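Local coordinates for 4-phosphoerythronate dehydrogenase (Lactobacillus jensenii, PDB 4PRK), which probably interconverts pyruvate and D-lactate using NAD(H), as a member of the D-isomer-specific 2-hydroxyacid dehydrogenase family, at residues A[68-73]-A[91-96]; A[38-43]-A[62-67]. All blocks are in the same frame, centred on the assembly; numbering follows the deposited sequence.

Contact 1. Residues A[68-73]-A[91-96]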
ATOM      1  N   TYR A  68     -22.976 -34.548  31.186  1.00 72.74           N
ATOM      2  CA  TYR A  68     -22.036 -33.731  31.979  1.00 68.88           C
ATOM      3  C   TYR A  68     -22.300 -32.224  31.907  1.00 63.32           C
ATOM      4  O   TYR A  68     -21.461 -31.439  32.300  1.00 54.15           O
ATOM      5  CB  TYR A  68     -20.589 -34.031  31.593  1.00 74.91           C
ATOM      6  CG  TYR A  68     -20.181 -35.479  31.777  1.00 80.95           C
ATOM      7  CD1 TYR A  68     -20.517 -36.190  32.939  1.00 83.09           C
ATOM      8  CD2 TYR A  68     -19.436 -36.130  30.806  1.00 76.53           C
ATOM      9  CE1 TYR A  68     -20.136 -37.510  33.100  1.00 84.10           C
ATOM     10  CE2 TYR A  68     -19.056 -37.442  30.958  1.00 77.73           C
ATOM     11  CZ  TYR A  68     -19.405 -38.126  32.099  1.00 86.11           C
ATOM     12  OH  TYR A  68     -19.011 -39.432  32.227  1.00 94.46           O
ATOM     13  N   GLY A  69     -23.468 -31.829  31.406  1.00 68.86           N
ATOM     14  CA  GLY A  69     -23.855 -30.420  31.347  1.00 71.51           C
ATOM     15  C   GLY A  69     -23.187 -29.628  30.229  1.00 71.49           C
ATOM     16  O   GLY A  69     -23.369 -28.397  30.147  1.00 61.95           O
ATOM     17  N   ILE A  70     -22.424 -30.320  29.370  1.00 66.04           N
ATOM     18  CA  ILE A  70     -21.712 -29.663  28.268  1.00 66.18           C
ATOM     19  C   ILE A  70     -22.777 -29.214  27.273  1.00 64.23           C
ATOM     20  O   ILE A  70     -23.602 -30.035  26.842  1.00 58.23           O
ATOM     21  CB  ILE A  70     -20.700 -30.601  27.545  1.00 65.90           C
ATOM     22  CG1 ILE A  70     -19.599 -31.122  28.487  1.00 65.66           C
ATOM     23  CG2 ILE A  70     -20.046 -29.878  26.382  1.00 67.81           C
ATOM     24  CD1 ILE A  70     -18.583 -30.074  28.918  1.00 64.67           C
ATOM     25  N   LYS A  71     -22.752 -27.923  26.921  1.00 62.38           N
ATOM     26  CA  LYS A  71     -23.792 -27.307  26.074  1.00 65.19           C
ATOM     27  C   LYS A  71     -23.401 -27.107  24.599  1.00 67.88           C
ATOM     28  O   LYS A  71     -24.256 -26.698  23.795  1.00 63.32           O
ATOM     29  CB  LYS A  71     -24.218 -25.956  26.656  1.00 69.04           C
ATOM     30  CG  LYS A  71     -24.665 -25.997  28.114  1.00 72.29           C
ATOM     31  CD  LYS A  71     -24.839 -24.598  28.678  1.00 75.97           C
ATOM     32  CE  LYS A  71     -25.809 -23.763  27.856  1.00 76.37           C
ATOM     33  NZ  LYS A  71     -26.186 -22.527  28.596  1.00 87.53           N
ATOM     34  N   SER A  72     -22.132 -27.370  24.244  1.00 65.13           N
ATOM     35  CA  SER A  72     -21.683 -27.247  22.851  1.00 60.61           C
ATOM     36  C   SER A  72     -20.480 -28.135  22.524  1.00 58.91           C
ATOM     37  O   SER A  72     -19.907 -28.757  23.415  1.00 62.98           O
ATOM     38  CB  SER A  72     -21.371 -25.783  22.510  1.00 57.66           C
ATOM     39  OG  SER A  72     -20.148 -25.348  23.097  1.00 66.28           O
ATOM     40  N   ILE A  73     -20.165 -28.225  21.224  1.00 61.56           N
ATOM     41  CA  ILE A  73     -18.903 -28.795  20.699  1.00 63.38           C
ATOM     42  C   ILE A  73     -18.102 -27.714  19.910  1.00 60.40           C
ATOM     43  O   ILE A  73     -18.515 -27.249  18.805  1.00 55.17           O
ATOM     44  CB  ILE A  73     -19.156 -30.041  19.819  1.00 63.18           C
ATOM     45  CG1 ILE A  73     -19.805 -31.156  20.643  1.00 67.49           C
ATOM     46  CG2 ILE A  73     -17.859 -30.578  19.220  1.00 66.58           C
ATOM     47  CD1 ILE A  73     -20.444 -32.228  19.775  1.00 67.43           C
ATOM     48  N   TYR A  91     -29.272 -34.108  21.414  1.00 74.56           N
ATOM     49  CA  TYR A  91     -28.794 -33.802  22.756  1.00 67.44           C
ATOM     50  C   TYR A  91     -28.577 -32.324  22.996  1.00 63.33           C
ATOM     51  O   TYR A  91     -27.803 -31.975  23.851  1.00 55.86           O
ATOM     52  CB  TYR A  91     -27.513 -34.579  23.053  1.00 72.84           C
ATOM     53  CG  TYR A  91     -27.785 -36.050  23.217  1.00 78.32           C
ATOM     54  CD1 TYR A  91     -28.414 -36.535  24.363  1.00 80.36           C
ATOM     55  CD2 TYR A  91     -27.448 -36.952  22.219  1.00 82.37           C
ATOM     56  CE1 TYR A  91     -28.691 -37.884  24.516  1.00 82.88           C
ATOM     57  CE2 TYR A  91     -27.721 -38.302  22.357  1.00 89.59           C
ATOM     58  CZ  TYR A  91     -28.345 -38.763  23.506  1.00 87.29           C
ATOM     59  OH  TYR A  91     -28.605 -40.106  23.639  1.00 85.50           O
ATOM     60  N   HIS A  92     -29.262 -31.458  22.250  1.00 65.81           N
ATOM     61  CA  HIS A  92     -29.206 -30.013  22.479  1.00 67.91           C
ATOM     62  C   HIS A  92     -27.775 -29.455  22.484  1.00 64.47           C
ATOM     63  O   HIS A  92     -27.486 -28.490  23.185  1.00 65.39           O
ATOM     64  CB  HIS A  92     -29.924 -29.660  23.792  1.00 73.00           C
ATOM     65  CG  HIS A  92     -31.378 -30.028  23.806  1.00 83.14           C
ATOM     66  ND1 HIS A  92     -32.343 -29.218  24.364  1.00 86.33           N
ATOM     67  CD2 HIS A  92     -32.031 -31.116  23.330  1.00 89.06           C
ATOM     68  CE1 HIS A  92     -33.526 -29.792  24.234  1.00 86.28           C
ATOM     69  NE2 HIS A  92     -33.362 -30.943  23.609  1.00 91.54           N
ATOM     70  N   LEU A  93     -26.892 -30.058  21.689  1.00 65.42           N
ATOM     71  CA  LEU A  93     -25.486 -29.646  21.621  1.00 67.44           C
ATOM     72  C   LEU A  93     -25.245 -28.655  20.466  1.00 66.29           C
ATOM     73  O   LEU A  93     -25.084 -29.091  19.323  1.00 68.62           O
ATOM     74  CB  LEU A  93     -24.568 -30.874  21.432  1.00 72.47           C
ATOM     75  CG  LEU A  93     -24.304 -31.830  22.615  1.00 75.34           C
ATOM     76  CD1 LEU A  93     -23.824 -33.198  22.132  1.00 77.04           C
ATOM     77  CD2 LEU A  93     -23.303 -31.236  23.606  1.00 75.74           C
ATOM     78  N   THR A  94     -25.207 -27.346  20.751  1.00 60.21           N
ATOM     79  CA  THR A  94     -24.762 -26.362  19.742  1.00 63.81           C
ATOM     80  C   THR A  94     -23.395 -26.859  19.200  1.00 67.41           C
ATOM     81  O   THR A  94     -22.644 -27.505  19.926  1.00 75.30           O
ATOM     82  CB  THR A  94     -24.650 -24.885  20.275  1.00 60.27           C
ATOM     83  OG1 THR A  94     -25.914 -24.404  20.776  1.00 54.27           O
ATOM     84  CG2 THR A  94     -24.165 -23.917  19.170  1.00 54.14           C
ATOM     85  N   VAL A  95     -23.121 -26.620  17.912  1.00 67.91           N
ATOM     86  CA  VAL A  95     -21.809 -26.897  17.287  1.00 66.46           C
ATOM     87  C   VAL A  95     -21.218 -25.582  16.758  1.00 62.42           C
ATOM     88  O   VAL A  95     -21.889 -24.852  16.014  1.00 61.47           O
ATOM     89  CB  VAL A  95     -21.927 -27.937  16.145  1.00 66.61           C
ATOM     90  CG1 VAL A  95     -20.552 -28.443  15.676  1.00 60.83           C
ATOM     91  CG2 VAL A  95     -22.791 -29.110  16.612  1.00 70.48           C
ATOM     92  N   THR A  96     -19.997 -25.257  17.184  1.00 55.66           N
ATOM     93  CA  THR A  96     -19.298 -24.092  16.650  1.00 54.06           C
ATOM     94  C   THR A  96     -18.032 -24.560  15.959  1.00 58.49           C
ATOM     95  O   THR A  96     -17.563 -25.705  16.156  1.00 55.81           O
ATOM     96  CB  THR A  96     -18.896 -23.018  17.719  1.00 55.75           C
ATOM     97  OG1 THR A  96     -17.969 -23.566  18.677  1.00 44.58           O
ATOM     98  CG2 THR A  96     -20.123 -22.436  18.429  1.00 55.39           C
TER
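The flat groups that meet here are peptide units of strands 72-75 and 94-96, paired in parallel through backbone hydrogen bonds as the two ends of a beta-alpha-beta crossover, with helix 85-90 between them. Above one face of the paired peptides stand Ser72 and Thr94, whose side chains lean on Leu318 of helix 301-319; from the other face rise Ile73 and Val95, Ile73 packing on Ile83. The fold is the five-stranded parallel, flavodoxin-like sheet of this family. The central bond is the straightforward one: Ile73 N reaches Thr94 O at 2.9 Å, in the plane of that carbonyl, with 154° at the hydrogen. The same oxygen lies 3.1 Å from Ser72 CA, a CA-H...O contact, so Thr94 O is approached twice from neighbouring residues. Thr96 N then binds Ile73 O at 3.0 Å, but rises 28° out of the carbonyl plane, missing the lone pairs. Nearer the start of the pairing the grip loosens: Thr94 N to Lys71 O is a weak bond of 3.3 Å. Both segments arrive there from helices ended by Schellman motifs, with Gly69 and His92 taking the positive-phi positions. The Tyr91 ring stays with helix 60-67, touching Tyr62, Lys63 and Ala66 while its OH bonds Glu59. Beyond the pair, Val95 makes a backbone bond with Val328, so 94-96 has a chain segment along its other edge too. Leu93 packs against the chain that leads into strand 72-75. With CG anti to the carbonyl carbon (chi1 -74°), the branched end of Leu93 comes nearer to 68-73. Leu93 CD1 meets Ile73 CD1 at 4.2 Å. Leu93 CD2 ends 3.5 Å from Ile70 O.

Contact 2. Residues A[38-43]-A[62-67]; sequences NVDQVA and YKKLAD
Residues 38-43 coil into a short 3-10 turn at 40-41, on the connection between strands 26-30 and 47-50, and lie against the last turns of helix 60-67 in the flavodoxin-like domain. Gln41 N to Asn38 O, at 3.2 Å, is one of the i to i+3 bonds that tighten the turn. The nearest CA pairs, Val39 with Lys64 and Val42 with Leu65, are both 7.2 Å apart, so side chains bridge the gap. Leu65 CD2 is the apolar centre: Val42 offers it both methyls, CG1 at 3.9 Å and CG2 close behind, while the Val39 side chain crosses that of Leu65 at about a right angle, CG1 touching CD2. Val39 CG1 also rests on Lys64 CB at 3.9 Å. From there the lysine runs outward, bends at a skewed chi3 of 126°, and delivers its ammonium to Asp40. An alanine at Lys64 would keep the CB contact but lose the salt bridge, and would probably leave Asp40 less firmly held. That carboxylate has a second partner, the hydroxyl of Tyr68, on the same oxygen. Lys64 NZ meets Asp40 OD1 on its syn lone pair at 2.9 Å, with OD2 lying 3.5 Å from NZ.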
ATOM      1  N   ASN A  38     -12.349 -41.912  26.015  1.00 75.28           N
ATOM      2  CA  ASN A  38     -11.934 -40.772  26.839  1.00 76.31           C
ATOM      3  C   ASN A  38     -12.997 -39.774  27.321  1.00 77.68           C
ATOM      4  O   ASN A  38     -12.665 -38.779  27.948  1.00 81.59           O
ATOM      5  CB  ASN A  38     -10.780 -40.019  26.172  1.00 76.73           C
ATOM      6  CG  ASN A  38     -11.088 -39.598  24.746  1.00 81.88           C
ATOM      7  OD1 ASN A  38     -12.207 -39.229  24.417  1.00 75.20           O
ATOM      8  ND2 ASN A  38     -10.082 -39.645  23.894  1.00 85.42           N
ATOM      9  N   VAL A  39     -14.265 -40.031  27.050  1.00 74.82           N
ATOM     10  CA  VAL A  39     -15.305 -39.043  27.321  1.00 75.18           C
ATOM     11  C   VAL A  39     -15.475 -38.651  28.790  1.00 75.93           C
ATOM     12  O   VAL A  39     -15.801 -37.514  29.092  1.00 79.81           O
ATOM     13  CB  VAL A  39     -16.648 -39.435  26.701  1.00 83.72           C
ATOM     14  CG1 VAL A  39     -17.706 -38.399  27.027  1.00 83.55           C
ATOM     15  CG2 VAL A  39     -16.492 -39.553  25.200  1.00 89.30           C
ATOM     16  N   ASP A  40     -15.274 -39.596  29.694  1.00 68.23           N
ATOM     17  CA  ASP A  40     -15.497 -39.380  31.117  1.00 67.01           C
ATOM     18  C   ASP A  40     -14.508 -38.392  31.748  1.00 60.71           C
ATOM     19  O   ASP A  40     -14.657 -38.014  32.898  1.00 56.78           O
ATOM     20  CB  ASP A  40     -15.500 -40.703  31.873  1.00 65.71           C
ATOM     21  CG  ASP A  40     -16.500 -41.681  31.320  1.00 65.53           C
ATOM     22  OD1 ASP A  40     -17.604 -41.255  30.944  1.00 61.13           O
ATOM     23  OD2 ASP A  40     -16.179 -42.881  31.262  1.00 75.66           O
ATOM     24  N   GLN A  41     -13.467 -38.041  31.009  1.00 58.36           N
ATOM     25  CA  GLN A  41     -12.523 -36.979  31.397  1.00 57.37           C
ATOM     26  C   GLN A  41     -13.076 -35.538  31.217  1.00 56.71           C
ATOM     27  O   GLN A  41     -12.499 -34.549  31.667  1.00 52.66           O
ATOM     28  CB  GLN A  41     -11.241 -37.186  30.610  1.00 63.99           C
ATOM     29  CG  GLN A  41     -10.915 -38.665  30.486  1.00 61.58           C
ATOM     30  CD  GLN A  41      -9.458 -38.939  30.276  1.00 66.78           C
ATOM     31  OE1 GLN A  41      -8.597 -38.141  30.664  1.00 67.36           O
ATOM     32  NE2 GLN A  41      -9.160 -40.092  29.675  1.00 67.33           N
ATOM     33  N   VAL A  42     -14.226 -35.455  30.571  1.00 60.81           N
ATOM     34  CA  VAL A  42     -14.961 -34.217  30.391  1.00 63.65           C
ATOM     35  C   VAL A  42     -15.756 -33.883  31.632  1.00 59.00           C
ATOM     36  O   VAL A  42     -16.300 -32.808  31.764  1.00 51.57           O
ATOM     37  CB  VAL A  42     -15.961 -34.349  29.238  1.00 61.50           C
ATOM     38  CG1 VAL A  42     -16.611 -33.014  28.945  1.00 59.33           C
ATOM     39  CG2 VAL A  42     -15.271 -34.913  28.016  1.00 62.33           C
ATOM     40  N   ALA A  43     -15.794 -34.823  32.554  1.00 65.44           N
ATOM     41  CA  ALA A  43     -16.734 -34.794  33.655  1.00 65.87           C
ATOM     42  C   ALA A  43     -16.574 -33.548  34.501  1.00 56.12           C
ATOM     43  O   ALA A  43     -17.560 -32.972  34.933  1.00 53.07           O
ATOM     44  CB  ALA A  43     -16.566 -36.038  34.512  1.00 64.09           C
ATOM     45  N   TYR A  62     -21.987 -38.379  22.864  1.00 75.15           N
ATOM     46  CA  TYR A  62     -22.943 -37.274  22.852  1.00 78.77           C
ATOM     47  C   TYR A  62     -23.904 -37.326  24.046  1.00 84.10           C
ATOM     48  O   TYR A  62     -24.178 -36.288  24.655  1.00 89.41           O
ATOM     49  CB  TYR A  62     -23.780 -37.256  21.565  1.00 82.20           C
ATOM     50  CG  TYR A  62     -23.003 -37.117  20.274  1.00 80.71           C
ATOM     51  CD1 TYR A  62     -22.524 -38.244  19.614  1.00 80.28           C
ATOM     52  CD2 TYR A  62     -22.785 -35.870  19.687  1.00 80.02           C
ATOM     53  CE1 TYR A  62     -21.827 -38.149  18.423  1.00 76.01           C
ATOM     54  CE2 TYR A  62     -22.096 -35.762  18.482  1.00 81.60           C
ATOM     55  CZ  TYR A  62     -21.609 -36.917  17.856  1.00 80.15           C
ATOM     56  OH  TYR A  62     -20.915 -36.863  16.663  1.00 78.05           O
ATOM     57  N   LYS A  63     -24.437 -38.510  24.367  1.00 82.55           N
ATOM     58  CA  LYS A  63     -25.305 -38.645  25.545  1.00 83.83           C
ATOM     59  C   LYS A  63     -24.546 -38.175  26.765  1.00 75.87           C
ATOM     60  O   LYS A  63     -25.065 -37.397  27.568  1.00 69.94           O
ATOM     61  CB  LYS A  63     -25.798 -40.091  25.769  1.00 85.23           C
ATOM     62  CG  LYS A  63     -26.589 -40.267  27.077  1.00 89.39           C
ATOM     63  CD  LYS A  63     -27.273 -41.623  27.223  1.00 88.83           C
ATOM     64  CE  LYS A  63     -28.401 -41.781  26.212  1.00 91.58           C
ATOM     65  NZ  LYS A  63     -29.335 -42.896  26.528  1.00 94.29           N
ATOM     66  N   LYS A  64     -23.308 -38.641  26.882  1.00 75.91           N
ATOM     67  CA  LYS A  64     -22.482 -38.352  28.051  1.00 76.36           C
ATOM     68  C   LYS A  64     -21.987 -36.892  28.193  1.00 82.19           C
ATOM     69  O   LYS A  64     -21.871 -36.400  29.320  1.00 84.52           O
ATOM     70  CB  LYS A  64     -21.329 -39.341  28.106  1.00 70.58           C
ATOM     71  CG  LYS A  64     -21.828 -40.734  28.428  1.00 67.76           C
ATOM     72  CD  LYS A  64     -20.733 -41.762  28.269  1.00 70.23           C
ATOM     73  CE  LYS A  64     -20.569 -42.579  29.540  1.00 69.54           C
ATOM     74  NZ  LYS A  64     -19.216 -43.181  29.584  1.00 73.07           N
ATOM     75  N   LEU A  65     -21.700 -36.201  27.080  1.00 78.95           N
ATOM     76  CA  LEU A  65     -21.419 -34.743  27.141  1.00 73.14           C
ATOM     77  C   LEU A  65     -22.640 -33.997  27.668  1.00 69.85           C
ATOM     78  O   LEU A  65     -22.536 -33.145  28.563  1.00 67.29           O
ATOM     79  CB  LEU A  65     -21.070 -34.167  25.772  1.00 66.56           C
ATOM     80  CG  LEU A  65     -19.859 -34.771  25.075  1.00 70.00           C
ATOM     81  CD1 LEU A  65     -19.768 -34.200  23.668  1.00 71.09           C
ATOM     82  CD2 LEU A  65     -18.585 -34.535  25.884  1.00 68.42           C
ATOM     83  N   ALA A  66     -23.793 -34.327  27.088  1.00 67.27           N
ATOM     84  CA  ALA A  66     -25.080 -33.825  27.552  1.00 69.43           C
ATOM     85  C   ALA A  66     -25.312 -34.176  29.017  1.00 66.26           C
ATOM     86  O   ALA A  66     -25.715 -33.325  29.784  1.00 66.41           O
ATOM     87  CB  ALA A  66     -26.200 -34.378  26.698  1.00 73.98           C
ATOM     88  N   ASP A  67     -25.036 -35.418  29.399  1.00 67.99           N
ATOM     89  CA  ASP A  67     -25.076 -35.810  30.819  1.00 77.02           C
ATOM     90  C   ASP A  67     -24.152 -34.940  31.698  1.00 73.34           C
ATOM     91  O   ASP A  67     -24.513 -34.626  32.833  1.00 65.01           O
ATOM     92  CB  ASP A  67     -24.711 -37.304  31.014  1.00 82.06           C
ATOM     93  CG  ASP A  67     -25.924 -38.245  30.969  1.00 82.36           C
ATOM     94  OD1 ASP A  67     -26.910 -37.979  30.239  1.00 84.92           O
ATOM     95  OD2 ASP A  67     -25.862 -39.281  31.666  1.00 81.06           O
TER

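The contacts follow one another along the chain, 38-67 then 68-96, with centres 10 Å apart. Helix 60-67 runs directly into 68-73. Among the ties between them are Ile70 N to Leu65 O at 2.9 Å, a probable hydrogen bond at the helix end, and Ile70 CD1 against Val42 CG1 at 3.5 Å. The Tyr68 hydroxyl hydrogen-bonds, OH to OD1 at 2.6 Å, the Asp40 that also holds Lys64 in contact 2. Both belong to the domain built on the five-stranded sheet, the centre of contact 1 about 27 Å and that of contact 2 about 31 Å from the chain centre, and neither involves the seven-stranded sheet of the NAD-binding domain.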